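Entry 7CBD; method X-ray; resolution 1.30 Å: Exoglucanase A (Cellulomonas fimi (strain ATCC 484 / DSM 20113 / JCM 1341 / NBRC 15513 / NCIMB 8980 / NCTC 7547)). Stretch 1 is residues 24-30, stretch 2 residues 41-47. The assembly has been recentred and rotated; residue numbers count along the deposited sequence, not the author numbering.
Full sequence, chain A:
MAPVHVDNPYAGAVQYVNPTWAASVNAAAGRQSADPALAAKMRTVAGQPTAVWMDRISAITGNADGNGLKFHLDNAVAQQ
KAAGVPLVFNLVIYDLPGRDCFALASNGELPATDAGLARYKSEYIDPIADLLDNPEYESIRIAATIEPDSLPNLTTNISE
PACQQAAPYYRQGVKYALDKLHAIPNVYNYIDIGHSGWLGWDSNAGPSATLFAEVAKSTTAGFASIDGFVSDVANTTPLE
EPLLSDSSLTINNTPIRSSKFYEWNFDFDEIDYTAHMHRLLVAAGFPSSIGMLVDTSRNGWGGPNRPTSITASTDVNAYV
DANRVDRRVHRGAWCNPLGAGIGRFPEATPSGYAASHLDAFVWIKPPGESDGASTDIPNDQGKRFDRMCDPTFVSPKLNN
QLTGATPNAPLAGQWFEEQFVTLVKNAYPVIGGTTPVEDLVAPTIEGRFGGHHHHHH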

# COMPACT_ATOMS: atom_id res chain seq x y z
N SER A 24 -1.96 -13.25 -14.28
CA SER A 24 -0.54 -13.30 -13.95
C SER A 24 -0.27 -14.28 -12.81
O SER A 24 0.71 -15.03 -12.85
CB SER A 24 -0.05 -11.90 -13.58
OG SER A 24 -0.19 -11.02 -14.68
N VAL A 25 -1.13 -14.28 -11.79
CA VAL A 25 -0.95 -15.20 -10.68
C VAL A 25 -1.13 -16.64 -11.15
O VAL A 25 -0.34 -17.53 -10.81
CB VAL A 25 -1.91 -14.86 -9.53
CG1 VAL A 25 -1.83 -15.92 -8.44
CG2 VAL A 25 -1.59 -13.48 -8.96
N ASN A 26 -2.18 -16.90 -11.93
CA ASN A 26 -2.41 -18.25 -12.42
C ASN A 26 -1.27 -18.73 -13.32
O ASN A 26 -0.94 -19.92 -13.31
CB ASN A 26 -3.76 -18.35 -13.13
CG ASN A 26 -4.93 -18.36 -12.16
OD1 ASN A 26 -4.83 -18.91 -11.06
ND2 ASN A 26 -6.04 -17.77 -12.56
N ALA A 27 -0.67 -17.84 -14.11
CA ALA A 27 0.49 -18.23 -14.90
C ALA A 27 1.65 -18.61 -13.99
O ALA A 27 2.34 -19.61 -14.23
CB ALA A 27 0.88 -17.11 -15.86
N ALA A 28 1.88 -17.83 -12.93
CA ALA A 28 2.90 -18.18 -11.95
C ALA A 28 2.61 -19.54 -11.33
O ALA A 28 3.54 -20.34 -11.11
CB ALA A 28 3.01 -17.10 -10.88
N ALA A 29 1.34 -19.83 -11.04
CA ALA A 29 0.98 -21.13 -10.47
C ALA A 29 1.32 -22.26 -11.43
O ALA A 29 1.83 -23.30 -11.02
CB ALA A 29 -0.51 -21.15 -10.13
N GLY A 30 1.05 -22.06 -12.73
CA GLY A 30 1.40 -23.06 -13.72
C GLY A 30 2.89 -23.35 -13.75
O GLY A 30 3.30 -24.50 -13.96
N LYS A 41 -1.75 -22.99 -3.61
CA LYS A 41 -1.84 -21.76 -2.83
C LYS A 41 -1.86 -20.53 -3.72
O LYS A 41 -2.62 -19.58 -3.48
CB LYS A 41 -0.65 -21.67 -1.87
CG LYS A 41 -0.64 -22.69 -0.75
CD LYS A 41 0.64 -22.50 0.07
CE LYS A 41 0.63 -23.26 1.38
NZ LYS A 41 1.84 -22.92 2.18
N MET A 42 -1.02 -20.52 -4.77
CA MET A 42 -1.05 -19.41 -5.72
C MET A 42 -2.42 -19.27 -6.37
O MET A 42 -2.91 -18.16 -6.54
CB MET A 42 0.05 -19.59 -6.77
CG MET A 42 1.45 -19.51 -6.21
SD MET A 42 2.69 -19.60 -7.52
CE MET A 42 4.17 -19.15 -6.62
N ARG A 43 -3.06 -20.40 -6.70
CA ARG A 43 -4.40 -20.31 -7.28
C ARG A 43 -5.38 -19.64 -6.32
O ARG A 43 -6.25 -18.87 -6.75
CB ARG A 43 -4.89 -21.69 -7.72
CG ARG A 43 -4.09 -22.25 -8.89
CD ARG A 43 -4.75 -23.46 -9.53
NE ARG A 43 -4.84 -24.59 -8.61
CZ ARG A 43 -3.94 -25.57 -8.52
NH1 ARG A 43 -2.86 -25.57 -9.29
NH2 ARG A 43 -4.14 -26.56 -7.66
N THR A 44 -5.26 -19.91 -5.01
CA THR A 44 -6.10 -19.22 -4.04
C THR A 44 -5.85 -17.71 -4.06
O THR A 44 -6.79 -16.91 -4.01
CB THR A 44 -5.85 -19.77 -2.64
OG1 THR A 44 -6.14 -21.17 -2.64
CG2 THR A 44 -6.73 -19.07 -1.61
N VAL A 45 -4.58 -17.31 -4.14
CA VAL A 45 -4.24 -15.89 -4.16
C VAL A 45 -4.90 -15.20 -5.35
O VAL A 45 -5.35 -14.05 -5.24
CB VAL A 45 -2.71 -15.73 -4.17
CG1 VAL A 45 -2.30 -14.29 -4.44
CG2 VAL A 45 -2.13 -16.21 -2.85
N ALA A 46 -4.98 -15.88 -6.49
CA ALA A 46 -5.53 -15.30 -7.72
C ALA A 46 -6.99 -14.88 -7.59
O ALA A 46 -7.47 -14.07 -8.39
CB ALA A 46 -5.38 -16.28 -8.88
N GLY A 47 -7.72 -15.41 -6.61
CA GLY A 47 -9.10 -15.03 -6.42
C GLY A 47 -9.31 -13.80 -5.56
O GLY A 47 -10.45 -13.40 -5.36

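How do the two backbones lie against each other? Residues 24-30 are helical throughout, and residues 41-45 form a second helix; both helices begin earlier in the chain. Their N-to-C directions differ by 177°, so they run almost exactly antiparallel, and their axes come within 8.4 Å. That is a close approach, in keeping with the small residues at the contact. The CA atoms of Ala-29 and Met-42 are 5.4 Å apart and those of Val-25 and Ala-46 are 5.5 Å apart, a register in which moving forward along one helix means moving backward along the other. Each backbone carries its own hydrogen bonds, such as Ala-29 N to Val-25 O at 2.9 Å and Val-45 N to Lys-41 O at 3.1 Å.

What holds the pair together if no hydrogen bond crosses between them? The answer is apolar packing, with 341 Å² of surface buried over both sides. Val-25, Ala-29, Met-42 and Ala-46 all direct their CA-to-CB bonds toward the other stretch. Val-25 and Ala-29 are four residues apart, roughly one helical turn, as are Met-42 and Ala-46, and this spacing places each pair along one side of its backbone.

How does Val-25 fit against the second stretch? With chi1 in the t rotamer, its CG1 lies 3.6 Å from Ala-46 CB and 4.3 Å from Val-45 CG1. The same methyl carbon, Val-25 CG1, sits 3.1 Å from Met-42 O, a tight contact with a carbonyl that already accepts a backbone hydrogen bond from Ala-46 N at 3.1 Å. The methyl group thus packs against the backbone as well as the side chains.

Why does Met-42 suit the alanines opposite it? Ala-29 presents only a methyl group, and its CB reaches Met-42 CB at 3.7 Å. The methionine chain, m at chi1 and t at chi2, extends past this point so that Met-42 SD lies 3.7 Å from Ala-29 CA and 4.2 Å from Ala-28 CB. Its polarizable sulfur can make favourable dispersion contacts with these carbons.

What happens where polar side chains border the contact? Asn-26 starts out sideways, but its end comes nearer, placing OD1 3.5 Å from Ala-46 CB and 4.1 Å from Arg-43 CG. These are van der Waals contacts with carbon. Arg-43 contributes its aliphatic portion, with CG 3.9 Å from Ala-29 CB, while its NE and NH2 are hydrogen-bonded elsewhere in the structure.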